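Local coordinates for Rv3651-like N-terminal domain-containing protein (Mycobacterium tuberculosis, PDB 4Q6U) that is of unknown function but, as a protein of three sensor domains, one GAF-like and two PAS-like, probably senses a signal that has yet to be identified, at residues G118-P124 with T139-F144; I107-L111 with A211-R215; L111-L115 with F144-L148; V16-G20 with F191-S195; N154-V160 with L173-L179. The contacts are given in a common frame with arbitrary orientation. Residues are numbered along the deposited sequence.

Contact 1. Residues G118-P124 with T139-F144; sequences GVATDTP and TYGRAF
A single antiparallel bridge lays the loop segment T139-F144 along strand 119-121, an outermost strand of the middle domain's five-stranded sheet. A120 and R142 form a hydrogen-bonded pair, CA atoms 4.9 Å apart, with A120 N to R142 O at 2.8 Å and R142 N to A120 O at 3.1 Å. Further along, D122 N donates to T139 O (2.8 Å). G141, at phi/psi 65/30, turns the loop between these bonds, and one water joins its N to T121 OG1. A second water links G118 O to F144 N. The m rotamer of D122 brings OD1 to 3.2 Å from R142 NE in a salt bridge; R142 also pairs with D147, and D122 OD2 bonds S126. The F144 ring, with G118 O over one face, reaches A120 (CB to CD1 4.1 Å). T123 N-caps helix 124-129 through S126 N. G118 (77/34) and V119, both opposite D114, form a G1 beta bulge at the start of the second strand of a PAS-like sheet.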
# COMPACT_ATOMS: atom_id res chain seq x y z
N GLY B 118 5.96 -25.75 -8.84
CA GLY B 118 6.34 -24.38 -9.10
C GLY B 118 6.06 -24.00 -10.54
O GLY B 118 6.80 -23.20 -11.12
N VAL B 119 4.98 -24.56 -11.11
CA VAL B 119 4.70 -24.37 -12.53
C VAL B 119 3.22 -24.04 -12.79
O VAL B 119 2.33 -24.62 -12.18
CB VAL B 119 5.10 -25.63 -13.34
CG1 VAL B 119 4.67 -25.51 -14.80
CG2 VAL B 119 6.61 -25.88 -13.25
N ALA B 120 2.98 -23.08 -13.68
CA ALA B 120 1.62 -22.68 -14.03
C ALA B 120 1.19 -23.28 -15.37
O ALA B 120 1.99 -23.48 -16.28
CB ALA B 120 1.52 -21.16 -14.09
N THR B 121 -0.11 -23.56 -15.47
CA THR B 121 -0.71 -23.99 -16.71
C THR B 121 -1.86 -23.03 -16.98
O THR B 121 -2.79 -22.92 -16.17
CB THR B 121 -1.21 -25.44 -16.60
OG1 THR B 121 -0.19 -26.24 -16.01
CG2 THR B 121 -1.59 -26.01 -17.99
N ASP B 122 -1.77 -22.28 -18.08
CA ASP B 122 -2.86 -21.36 -18.43
C ASP B 122 -3.66 -21.92 -19.59
O ASP B 122 -3.43 -23.06 -20.00
CB ASP B 122 -2.34 -19.98 -18.81
CG ASP B 122 -1.99 -19.14 -17.61
OD1 ASP B 122 -1.03 -19.51 -16.91
OD2 ASP B 122 -2.69 -18.14 -17.35
N THR B 123 -4.59 -21.11 -20.09
CA THR B 123 -5.40 -21.45 -21.27
C THR B 123 -5.37 -20.25 -22.23
O THR B 123 -5.01 -19.15 -21.81
CB THR B 123 -6.86 -21.78 -20.89
OG1 THR B 123 -7.42 -20.70 -20.15
CG2 THR B 123 -6.92 -23.04 -20.04
N PRO B 124 -5.72 -20.47 -23.51
CA PRO B 124 -5.92 -19.33 -24.41
C PRO B 124 -6.86 -18.28 -23.82
O PRO B 124 -6.62 -17.07 -23.92
CB PRO B 124 -6.55 -19.98 -25.65
CG PRO B 124 -5.93 -21.35 -25.67
CD PRO B 124 -5.79 -21.75 -24.22
N THR B 139 1.03 -22.02 -23.34
CA THR B 139 0.07 -22.25 -22.27
C THR B 139 0.62 -23.06 -21.09
O THR B 139 0.19 -22.87 -19.95
CB THR B 139 -1.19 -22.95 -22.80
OG1 THR B 139 -0.82 -24.14 -23.53
CG2 THR B 139 -1.96 -22.01 -23.70
N TYR B 140 1.56 -23.97 -21.36
CA TYR B 140 2.07 -24.88 -20.35
C TYR B 140 3.51 -24.57 -19.94
O TYR B 140 4.23 -23.88 -20.65
CB TYR B 140 1.98 -26.33 -20.84
CG TYR B 140 2.77 -26.62 -22.10
CD1 TYR B 140 4.12 -26.97 -22.04
CD2 TYR B 140 2.17 -26.53 -23.35
CE1 TYR B 140 4.85 -27.22 -23.19
CE2 TYR B 140 2.90 -26.79 -24.51
CZ TYR B 140 4.23 -27.14 -24.42
OH TYR B 140 4.95 -27.39 -25.56
N GLY B 141 3.92 -25.10 -18.79
CA GLY B 141 5.29 -24.94 -18.32
C GLY B 141 5.67 -23.50 -18.00
O GLY B 141 6.84 -23.12 -18.11
N ARG B 142 4.69 -22.70 -17.58
CA ARG B 142 4.90 -21.28 -17.33
C ARG B 142 5.45 -21.04 -15.93
O ARG B 142 5.03 -21.69 -14.97
CB ARG B 142 3.58 -20.50 -17.50
CG ARG B 142 2.97 -20.58 -18.90
CD ARG B 142 1.54 -20.00 -18.93
NE ARG B 142 1.51 -18.58 -18.60
CZ ARG B 142 1.87 -17.61 -19.44
NH1 ARG B 142 2.28 -17.90 -20.67
NH2 ARG B 142 1.80 -16.33 -19.05
N ALA B 143 6.40 -20.12 -15.81
CA ALA B 143 6.81 -19.64 -14.50
C ALA B 143 5.69 -18.79 -13.93
O ALA B 143 4.96 -18.14 -14.69
CB ALA B 143 8.11 -18.85 -14.59
N PHE B 144 5.55 -18.81 -12.61
CA PHE B 144 4.58 -17.94 -11.95
C PHE B 144 4.82 -16.49 -12.37
O PHE B 144 3.88 -15.72 -12.53
CB PHE B 144 4.65 -18.07 -10.42
CG PHE B 144 4.30 -19.44 -9.90
CD1 PHE B 144 3.58 -20.34 -10.67
CD2 PHE B 144 4.70 -19.82 -8.63
CE1 PHE B 144 3.25 -21.60 -10.18
CE2 PHE B 144 4.38 -21.08 -8.13
CZ PHE B 144 3.65 -21.97 -8.90
O HOH W 1 7.49 -20.37 -11.39
O HOH W 2 2.21 -26.86 -17.54

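Contact 2. Residues I107-L111 with A211-R215; sequences IPGPL and AMNWR
L111 lays its side chain over A211, CG to CB 3.9 Å, on the sheet face that also carries N213; a p chi1 turns its CD2 to within 4.4 Å of N213 ND2. Beneath this overlap, strand 109-111 runs antiparallel to strand 211-215, with their axes 4.5 Å apart at closest approach and their directions at 149°. G109 pairs with N213 and L111 with A211 as hydrogen-bonded pairs; P110 and M212, CA atoms 4.3 Å apart, form the non-hydrogen-bonded pair between them. The bonds are G109 N to N213 O and N213 N to G109 O, both 2.8 Å, then L111 N to A211 O (3.1 Å) and A211 N to L111 O (2.9 Å). P110 has no amide hydrogen, but its place in the register requires none. CA-H...O contacts from P108 CA to N213 O and from P110 CA to A211 O, both 3.3 Å, and from M212 CA to G109 O at 3.2 Å tighten the ladder. A CB on G109 would clash with N213 OD1, which accepts from N129. Beyond the bridges, one water spans I107 O and R215 N. P110 and selenomethionine M212 point to the opposite face, where both touch H89 of strand 88-97 and M212 also meets L15 and E17 of strand 14-17. In the sheet, strand 206-215 lies between strands 109-114 and 186-198, and M212 pairs with V192 of the latter by backbone hydrogen bonds.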
# COMPACT_ATOMS: atom_id res chain seq x y z
N ILE B 107 -16.17 -14.35 -21.36
CA ILE B 107 -15.42 -15.61 -21.41
C ILE B 107 -14.52 -15.76 -20.19
O ILE B 107 -13.58 -14.98 -20.00
CB ILE B 107 -14.57 -15.74 -22.68
CG1 ILE B 107 -15.37 -15.34 -23.92
CG2 ILE B 107 -14.06 -17.17 -22.82
CD1 ILE B 107 -16.62 -16.14 -24.14
N PRO B 108 -14.81 -16.76 -19.35
CA PRO B 108 -13.97 -17.05 -18.19
C PRO B 108 -12.73 -17.81 -18.61
O PRO B 108 -12.79 -18.55 -19.59
CB PRO B 108 -14.88 -17.90 -17.28
CG PRO B 108 -16.19 -18.06 -18.04
CD PRO B 108 -15.90 -17.74 -19.47
N GLY B 109 -11.62 -17.63 -17.90
CA GLY B 109 -10.37 -18.25 -18.25
C GLY B 109 -9.80 -19.05 -17.09
O GLY B 109 -9.31 -18.47 -16.12
N PRO B 110 -9.90 -20.38 -17.18
CA PRO B 110 -9.38 -21.27 -16.15
C PRO B 110 -7.87 -21.37 -16.25
O PRO B 110 -7.31 -21.34 -17.34
CB PRO B 110 -10.05 -22.61 -16.47
CG PRO B 110 -10.22 -22.56 -17.94
CD PRO B 110 -10.45 -21.12 -18.33
N LEU B 111 -7.21 -21.45 -15.09
CA LEU B 111 -5.78 -21.70 -15.03
C LEU B 111 -5.46 -22.38 -13.71
O LEU B 111 -6.31 -22.44 -12.80
CB LEU B 111 -4.98 -20.39 -15.16
CG LEU B 111 -5.18 -19.36 -14.04
CD1 LEU B 111 -3.85 -18.76 -13.63
CD2 LEU B 111 -6.12 -18.25 -14.46
N ALA B 211 -7.86 -21.60 -10.54
CA ALA B 211 -8.38 -20.25 -10.68
C ALA B 211 -9.25 -20.04 -11.92
O ALA B 211 -9.25 -20.86 -12.84
CB ALA B 211 -7.21 -19.25 -10.69
N MSE B 212 -10.00 -18.95 -11.93
CA MSE B 212 -10.62 -18.46 -13.15
C MSE B 212 -10.42 -16.97 -13.21
O MSE B 212 -10.61 -16.28 -12.21
CB MSE B 212 -12.11 -18.79 -13.20
CG MSE B 212 -12.42 -20.26 -13.20
SE MSE B 212 -14.36 -20.48 -13.28
CE MSE B 212 -14.82 -19.99 -11.44
N ASN B 213 -10.03 -16.44 -14.37
CA ASN B 213 -10.12 -15.00 -14.54
C ASN B 213 -11.19 -14.60 -15.55
O ASN B 213 -11.85 -15.46 -16.16
CB ASN B 213 -8.75 -14.39 -14.91
CG ASN B 213 -8.27 -14.78 -16.30
OD1 ASN B 213 -9.02 -15.32 -17.12
ND2 ASN B 213 -7.00 -14.50 -16.57
N TRP B 214 -11.39 -13.30 -15.69
CA TRP B 214 -12.25 -12.72 -16.70
C TRP B 214 -11.85 -11.26 -16.87
O TRP B 214 -11.31 -10.65 -15.94
CB TRP B 214 -13.74 -12.85 -16.31
CG TRP B 214 -14.13 -12.08 -15.08
CD1 TRP B 214 -14.64 -10.82 -15.02
CD2 TRP B 214 -14.07 -12.55 -13.73
NE1 TRP B 214 -14.90 -10.46 -13.71
CE2 TRP B 214 -14.55 -11.51 -12.90
CE3 TRP B 214 -13.65 -13.74 -13.13
CZ2 TRP B 214 -14.62 -11.63 -11.51
CZ3 TRP B 214 -13.72 -13.86 -11.75
CH2 TRP B 214 -14.20 -12.81 -10.96
N ARG B 215 -12.09 -10.70 -18.05
CA ARG B 215 -11.80 -9.29 -18.28
C ARG B 215 -12.87 -8.46 -17.58
O ARG B 215 -14.07 -8.68 -17.79
CB ARG B 215 -11.75 -8.98 -19.78
CG ARG B 215 -11.37 -7.53 -20.11
CD ARG B 215 -9.88 -7.29 -19.90
NE ARG B 215 -9.08 -8.16 -20.77
CZ ARG B 215 -8.68 -7.82 -21.99
NH1 ARG B 215 -8.98 -6.62 -22.47
NH2 ARG B 215 -7.96 -8.66 -22.72
O HOH W 3 -13.54 -12.25 -20.12

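Contact 3. Residues L111-L115 with F144-L148; sequences LKWDL and FAEDL
Aromatic stacking dominates the contact between strand 111-114 and the loop F144-L148. The six-membered ring of W113 and the ring of F144 form an offset stack, with centroids 4.2 Å apart and planes at 8°; the closest atoms are W113 CD2 and F144 CD1 at 3.5 Å. F144 CB adds a CH-pi contact over the same six-membered ring, 4.0 Å from its centroid. Both residues use m for chi1, and the CA-to-CB bond of W113 is directed toward the loop, although the two CA atoms remain 7.4 Å apart. The backbones make no bridge here.

A single hydrogen bond crosses the interface: W113 NE1 donates to D147 OD2 (3.0 Å, 159°), at the indole edge. L111 CD1 comes within van der Waals distance of the same D147 OD2 (3.8 Å), and D147 OD1 is paired with R142. Within the loop, helical phi/psi values at 144-147 and the bonds D147 N to F144 O (3.0 Å) and L148 N to F144 O (3.2 Å) form the turn that brings D147 and L148 to the indole edge.

Apolar contacts complete the packing. W113 CH2 lies 3.7 Å from L148 CG, and L115 CD2 reaches F144 CZ at 3.9 Å. W113 also touches V160, so the indole, carried by strand 109-114, packs against the loop F144-L148 and helix 157-165, as in the core of a PAS-like domain.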
# COMPACT_ATOMS: atom_id res chain seq x y z
N LEU B 111 -7.21 -21.45 -15.09
CA LEU B 111 -5.78 -21.70 -15.03
C LEU B 111 -5.46 -22.38 -13.71
O LEU B 111 -6.31 -22.44 -12.80
CB LEU B 111 -4.98 -20.39 -15.16
CG LEU B 111 -5.18 -19.36 -14.04
CD1 LEU B 111 -3.85 -18.76 -13.63
CD2 LEU B 111 -6.12 -18.25 -14.46
N LYS B 112 -4.24 -22.87 -13.57
CA LYS B 112 -3.82 -23.43 -12.31
C LYS B 112 -2.34 -23.19 -12.08
O LYS B 112 -1.56 -23.06 -13.03
CB LYS B 112 -4.11 -24.94 -12.24
CG LYS B 112 -3.33 -25.77 -13.23
CD LYS B 112 -3.66 -27.26 -13.09
CE LYS B 112 -2.86 -28.10 -14.08
NZ LYS B 112 -3.27 -29.54 -13.97
N TRP B 113 -1.99 -23.10 -10.80
CA TRP B 113 -0.60 -23.05 -10.38
C TRP B 113 -0.34 -24.32 -9.58
O TRP B 113 -1.00 -24.56 -8.57
CB TRP B 113 -0.31 -21.81 -9.52
CG TRP B 113 -0.21 -20.53 -10.29
CD1 TRP B 113 -0.59 -20.32 -11.58
CD2 TRP B 113 0.32 -19.29 -9.81
NE1 TRP B 113 -0.33 -19.01 -11.93
CE2 TRP B 113 0.23 -18.36 -10.86
CE3 TRP B 113 0.86 -18.88 -8.58
CZ2 TRP B 113 0.66 -17.03 -10.73
CZ3 TRP B 113 1.29 -17.56 -8.46
CH2 TRP B 113 1.19 -16.66 -9.53
N ASP B 114 0.59 -25.16 -10.06
CA ASP B 114 1.04 -26.29 -9.26
C ASP B 114 2.14 -25.77 -8.33
O ASP B 114 3.25 -25.50 -8.78
CB ASP B 114 1.55 -27.44 -10.13
CG ASP B 114 1.84 -28.71 -9.33
OD1 ASP B 114 2.34 -28.61 -8.19
OD2 ASP B 114 1.55 -29.82 -9.85
N LEU B 115 1.82 -25.61 -7.05
CA LEU B 115 2.76 -25.03 -6.09
C LEU B 115 3.87 -26.01 -5.73
O LEU B 115 4.96 -25.61 -5.33
CB LEU B 115 2.03 -24.60 -4.82
CG LEU B 115 0.86 -23.65 -5.08
CD1 LEU B 115 0.15 -23.29 -3.79
CD2 LEU B 115 1.37 -22.42 -5.81
N PHE B 144 5.55 -18.81 -12.61
CA PHE B 144 4.58 -17.94 -11.95
C PHE B 144 4.82 -16.49 -12.37
O PHE B 144 3.88 -15.72 -12.53
CB PHE B 144 4.65 -18.07 -10.42
CG PHE B 144 4.30 -19.44 -9.90
CD1 PHE B 144 3.58 -20.34 -10.67
CD2 PHE B 144 4.70 -19.82 -8.63
CE1 PHE B 144 3.25 -21.60 -10.18
CE2 PHE B 144 4.38 -21.08 -8.13
CZ PHE B 144 3.65 -21.97 -8.90
N ALA B 145 6.08 -16.12 -12.58
CA ALA B 145 6.41 -14.74 -12.93
C ALA B 145 5.93 -14.36 -14.35
O ALA B 145 6.00 -13.19 -14.73
CB ALA B 145 7.94 -14.49 -12.78
N GLU B 146 5.45 -15.34 -15.11
CA GLU B 146 4.87 -15.05 -16.43
C GLU B 146 3.37 -14.73 -16.33
O GLU B 146 2.77 -14.19 -17.27
CB GLU B 146 5.09 -16.24 -17.40
CG GLU B 146 6.58 -16.53 -17.68
CD GLU B 146 6.81 -17.68 -18.66
OE1 GLU B 146 7.08 -18.80 -18.19
OE2 GLU B 146 6.74 -17.46 -19.89
N ASP B 147 2.76 -15.08 -15.20
CA ASP B 147 1.34 -14.80 -14.97
C ASP B 147 1.15 -13.52 -14.14
O ASP B 147 0.12 -12.88 -14.21
CB ASP B 147 0.67 -15.99 -14.28
CG ASP B 147 0.39 -17.14 -15.24
OD1 ASP B 147 0.85 -17.07 -16.40
OD2 ASP B 147 -0.29 -18.11 -14.82
N LEU B 148 2.15 -13.17 -13.35
CA LEU B 148 2.12 -11.93 -12.59
C LEU B 148 2.79 -10.83 -13.41
O LEU B 148 3.71 -11.11 -14.18
CB LEU B 148 2.81 -12.11 -11.25
CG LEU B 148 2.16 -13.14 -10.32
CD1 LEU B 148 2.99 -13.32 -9.06
CD2 LEU B 148 0.73 -12.71 -9.96

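Contact 4. Residues V16-G20 with F191-S195; sequences VETLG and FVARS
R194 and E17 bury the most surface here, joined by a two-pronged salt bridge between the N-terminal and middle domains. R194 NE donates to E17 OE2 (3.0 Å, 173°) and R194 NH2 to E17 OE1 (3.3 Å, 150°), with the carboxylate meeting the edge of the guanidinium near its plane. R194 extends from strand 186-198 with chi1 and chi2 both t, then bends at chi3 (m). E17 ends strand 14-17, and its OE1 also accepts from L19 N (2.8 Å), so one carboxylate holds both the turn and the arginine. That turn places L19 and G20 over a guanidinium face, with L19 CB 3.7 Å from R194 NE and G20 N 3.5 Å from R194 NH2; a CB on G20 would clash with NH2. V192, third in buried area, packs CG1 against E17 CG (3.9 Å). The strands form no ladder, their nearest CA atoms being 7.7 Å apart for L19 and R194. Side-chain packing closed by a bidentate Arg-Glu salt bridge joins the GAF-like N-terminal domain to the PAS-like middle domain.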
# COMPACT_ATOMS: atom_id res chain seq x y z
N VAL B 16 -20.04 -18.85 -11.32
CA VAL B 16 -20.04 -19.58 -10.07
C VAL B 16 -18.81 -20.47 -9.94
O VAL B 16 -18.56 -21.31 -10.78
CB VAL B 16 -21.31 -20.45 -9.94
CG1 VAL B 16 -21.17 -21.44 -8.80
CG2 VAL B 16 -22.53 -19.56 -9.76
N GLU B 17 -18.03 -20.26 -8.88
CA GLU B 17 -16.89 -21.11 -8.57
C GLU B 17 -17.42 -22.35 -7.85
O GLU B 17 -18.19 -22.23 -6.89
CB GLU B 17 -15.86 -20.36 -7.72
CG GLU B 17 -14.44 -20.93 -7.76
CD GLU B 17 -14.17 -21.88 -6.61
OE1 GLU B 17 -15.14 -22.44 -6.05
OE2 GLU B 17 -12.99 -22.07 -6.26
N THR B 18 -17.03 -23.52 -8.32
CA THR B 18 -17.60 -24.77 -7.83
C THR B 18 -16.56 -25.73 -7.25
O THR B 18 -16.72 -26.95 -7.34
CB THR B 18 -18.36 -25.51 -8.96
OG1 THR B 18 -17.50 -25.70 -10.09
CG2 THR B 18 -19.59 -24.72 -9.39
N LEU B 19 -15.51 -25.19 -6.65
CA LEU B 19 -14.48 -26.04 -6.07
C LEU B 19 -14.63 -26.18 -4.56
O LEU B 19 -13.94 -26.97 -3.92
CB LEU B 19 -13.08 -25.51 -6.42
CG LEU B 19 -12.67 -25.73 -7.88
CD1 LEU B 19 -11.42 -24.97 -8.23
CD2 LEU B 19 -12.49 -27.22 -8.16
N GLY B 20 -15.54 -25.40 -3.98
CA GLY B 20 -15.83 -25.50 -2.56
C GLY B 20 -16.96 -26.48 -2.28
O GLY B 20 -17.41 -27.19 -3.18
N PHE B 191 -10.48 -12.18 -10.83
CA PHE B 191 -10.16 -13.59 -10.72
C PHE B 191 -10.54 -14.16 -9.36
O PHE B 191 -10.69 -13.44 -8.38
CB PHE B 191 -8.66 -13.85 -11.00
CG PHE B 191 -7.74 -13.37 -9.92
CD1 PHE B 191 -7.45 -14.18 -8.83
CD2 PHE B 191 -7.18 -12.10 -9.98
CE1 PHE B 191 -6.61 -13.75 -7.83
CE2 PHE B 191 -6.33 -11.66 -8.97
CZ PHE B 191 -6.05 -12.48 -7.90
N VAL B 192 -10.71 -15.48 -9.32
CA VAL B 192 -10.87 -16.22 -8.08
C VAL B 192 -9.80 -17.30 -8.07
O VAL B 192 -9.45 -17.81 -9.13
CB VAL B 192 -12.28 -16.84 -7.96
CG1 VAL B 192 -12.57 -17.75 -9.15
CG2 VAL B 192 -12.45 -17.58 -6.65
N ALA B 193 -9.25 -17.62 -6.90
CA ALA B 193 -8.25 -18.68 -6.80
C ALA B 193 -8.42 -19.44 -5.50
O ALA B 193 -8.73 -18.86 -4.46
CB ALA B 193 -6.83 -18.10 -6.91
N ARG B 194 -8.21 -20.76 -5.56
CA ARG B 194 -8.37 -21.62 -4.39
C ARG B 194 -7.32 -22.71 -4.37
O ARG B 194 -7.14 -23.43 -5.36
CB ARG B 194 -9.76 -22.25 -4.37
CG ARG B 194 -10.00 -23.15 -3.15
CD ARG B 194 -11.23 -24.02 -3.32
NE ARG B 194 -12.45 -23.25 -3.53
CZ ARG B 194 -13.32 -22.94 -2.58
NH1 ARG B 194 -13.12 -23.34 -1.33
NH2 ARG B 194 -14.41 -22.24 -2.88
N SER B 195 -6.62 -22.85 -3.25
CA SER B 195 -5.61 -23.89 -3.10
C SER B 195 -6.18 -25.15 -2.45
O SER B 195 -7.00 -25.07 -1.54
CB SER B 195 -4.43 -23.37 -2.27
OG SER B 195 -4.83 -23.11 -0.94

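Contact 5. Residues N154-V160 with L173-L179; sequences NPNETQV and LCSIWDL
N154 clamps the backbone of strand 173-179 with its side-chain amide: OD1 accepts from D178 N (2.8 Å) and ND2 donates to D178 O (3.1 Å). Its CB sits over the W177 five-membered ring, 3.2 Å from the centroid and 10° off the normal, a close CH-pi contact, while its backbone N donates to E157 OE1 (3.0 Å). P155 O receives W177 NE1 at 2.8 Å along the indole edge, and P155 CD lies 4.1 Å from W177 CD1. The residues N154-E157 make a type II turn, closed by E157 N to N154 O (3.1 Å), with P155 at -54/134 and N156 at 61/20. N156 occupies the N-cap position of helix 157-165. Its CB lies 4.0 Å from L173 CD1, its OD1 is linked to S175 OG by one water, and its N bonds D226 of the second subunit. This is the helix that precedes the third strand in the order 2-1-5-4-3 of a PAS-like sheet, and the indole of W177, chi1 m, projects from that edge strand to the start of the helix. E157 then sets CA 3.9 Å from W177 CZ2 and sends OE2 to K255 of the C-terminal domain. One turn on, V160 (chi1 t) packs CG2 against L173 CD2 at 3.5 Å and W177 CZ2 at 4.0 Å.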
# COMPACT_ATOMS: atom_id res chain seq x y z
N ASN B 154 -0.36 -5.30 -7.45
CA ASN B 154 -1.82 -5.29 -7.40
C ASN B 154 -2.34 -5.65 -6.02
O ASN B 154 -1.57 -6.18 -5.20
CB ASN B 154 -2.38 -6.25 -8.45
CG ASN B 154 -2.67 -5.56 -9.76
OD1 ASN B 154 -3.56 -4.72 -9.84
ND2 ASN B 154 -1.92 -5.92 -10.79
N PRO B 155 -3.63 -5.35 -5.74
CA PRO B 155 -4.23 -5.67 -4.44
C PRO B 155 -4.09 -7.13 -4.06
O PRO B 155 -4.38 -8.01 -4.88
CB PRO B 155 -5.71 -5.31 -4.64
CG PRO B 155 -5.69 -4.24 -5.65
CD PRO B 155 -4.53 -4.53 -6.56
N ASN B 156 -3.69 -7.37 -2.82
CA ASN B 156 -3.56 -8.72 -2.28
C ASN B 156 -2.55 -9.59 -3.02
O ASN B 156 -2.58 -10.82 -2.90
CB ASN B 156 -4.93 -9.42 -2.26
CG ASN B 156 -5.85 -8.84 -1.19
OD1 ASN B 156 -6.78 -8.09 -1.49
ND2 ASN B 156 -5.56 -9.16 0.06
N GLU B 157 -1.63 -8.98 -3.76
CA GLU B 157 -0.57 -9.74 -4.40
C GLU B 157 0.31 -10.43 -3.35
O GLU B 157 0.88 -11.49 -3.60
CB GLU B 157 0.28 -8.85 -5.32
CG GLU B 157 1.29 -9.64 -6.18
CD GLU B 157 1.66 -8.92 -7.47
OE1 GLU B 157 1.28 -7.75 -7.64
OE2 GLU B 157 2.34 -9.53 -8.33
N THR B 158 0.41 -9.83 -2.17
CA THR B 158 1.13 -10.45 -1.05
C THR B 158 0.55 -11.83 -0.73
O THR B 158 1.29 -12.78 -0.47
CB THR B 158 1.07 -9.56 0.22
OG1 THR B 158 1.66 -8.28 -0.06
CG2 THR B 158 1.82 -10.21 1.37
N GLN B 159 -0.77 -11.93 -0.75
CA GLN B 159 -1.45 -13.19 -0.46
C GLN B 159 -1.25 -14.20 -1.57
O GLN B 159 -1.22 -15.40 -1.31
CB GLN B 159 -2.94 -12.96 -0.23
CG GLN B 159 -3.30 -12.76 1.22
CD GLN B 159 -2.55 -11.61 1.83
OE1 GLN B 159 -2.61 -10.48 1.34
NE2 GLN B 159 -1.80 -11.89 2.90
N VAL B 160 -1.10 -13.73 -2.80
CA VAL B 160 -0.82 -14.65 -3.91
C VAL B 160 0.55 -15.27 -3.72
O VAL B 160 0.73 -16.48 -3.82
CB VAL B 160 -0.88 -13.95 -5.28
CG1 VAL B 160 -0.38 -14.89 -6.39
CG2 VAL B 160 -2.29 -13.46 -5.58
N LEU B 173 -8.90 -16.65 -2.76
CA LEU B 173 -8.71 -15.24 -3.07
C LEU B 173 -9.59 -14.76 -4.24
O LEU B 173 -9.64 -15.40 -5.29
CB LEU B 173 -7.24 -14.97 -3.38
CG LEU B 173 -6.91 -13.52 -3.75
CD1 LEU B 173 -7.41 -12.54 -2.69
CD2 LEU B 173 -5.41 -13.35 -3.98
N CYS B 174 -10.29 -13.65 -4.04
CA CYS B 174 -11.02 -12.98 -5.11
C CYS B 174 -10.52 -11.54 -5.22
O CYS B 174 -10.51 -10.82 -4.22
CB CYS B 174 -12.53 -12.98 -4.84
SG CYS B 174 -13.27 -14.61 -4.64
N SER B 175 -10.13 -11.10 -6.41
CA SER B 175 -9.67 -9.72 -6.56
C SER B 175 -9.91 -9.19 -7.98
O SER B 175 -10.19 -9.96 -8.91
CB SER B 175 -8.18 -9.61 -6.21
OG SER B 175 -7.79 -8.25 -6.15
N ILE B 176 -9.83 -7.87 -8.11
CA ILE B 176 -9.77 -7.20 -9.40
C ILE B 176 -8.38 -6.59 -9.57
O ILE B 176 -7.93 -5.84 -8.71
CB ILE B 176 -10.81 -6.07 -9.52
CG1 ILE B 176 -12.24 -6.63 -9.42
CG2 ILE B 176 -10.63 -5.31 -10.82
CD1 ILE B 176 -12.68 -7.35 -10.66
N TRP B 177 -7.71 -6.87 -10.69
CA TRP B 177 -6.35 -6.38 -10.90
C TRP B 177 -6.21 -5.47 -12.12
O TRP B 177 -6.93 -5.64 -13.11
CB TRP B 177 -5.37 -7.55 -11.05
CG TRP B 177 -4.94 -8.15 -9.75
CD1 TRP B 177 -5.55 -8.02 -8.53
CD2 TRP B 177 -3.79 -8.98 -9.55
NE1 TRP B 177 -4.84 -8.72 -7.58
CE2 TRP B 177 -3.76 -9.32 -8.18
CE3 TRP B 177 -2.78 -9.45 -10.39
CZ2 TRP B 177 -2.76 -10.12 -7.64
CZ3 TRP B 177 -1.79 -10.25 -9.84
CH2 TRP B 177 -1.79 -10.58 -8.49
N ASP B 178 -5.30 -4.51 -12.03
CA ASP B 178 -4.95 -3.65 -13.16
C ASP B 178 -3.79 -4.23 -13.97
O ASP B 178 -2.74 -4.57 -13.41
CB ASP B 178 -4.57 -2.26 -12.68
CG ASP B 178 -5.73 -1.52 -12.07
OD1 ASP B 178 -6.59 -1.04 -12.85
OD2 ASP B 178 -5.79 -1.41 -10.83
N LEU B 179 -3.97 -4.34 -15.28
CA LEU B 179 -2.91 -4.85 -16.16
C LEU B 179 -2.76 -3.97 -17.40
O LEU B 179 -3.52 -3.03 -17.61
CB LEU B 179 -3.20 -6.28 -16.60
CG LEU B 179 -3.60 -7.36 -15.59
CD1 LEU B 179 -3.94 -8.67 -16.33
CD2 LEU B 179 -2.49 -7.61 -14.59
O HOH W 4 -8.25 -7.50 -3.30

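In the fold
The chain opens contact 4 at V16-G20 in the N-terminal sheet, then enters the middle domain, where contacts 2 and 3 start from strand 109-114 and share L111. Contact 1 closes first, nested inside contact 3, which ends just after it; they share F144 and meet through R142 and D147. Contact 5 follows in series, touching contact 3 where L148 meets W177. F191-S195 then closes contact 4 around contacts 1, 3 and 5, and A211-R215 closes contact 2, so contacts 2 and 4 cross. All five reach one five-stranded sheet: contact 2 pairs two of its strands, contacts 1, 3 and 5 bring in loops and a helix, and contact 4 ties it to the N-terminal domain.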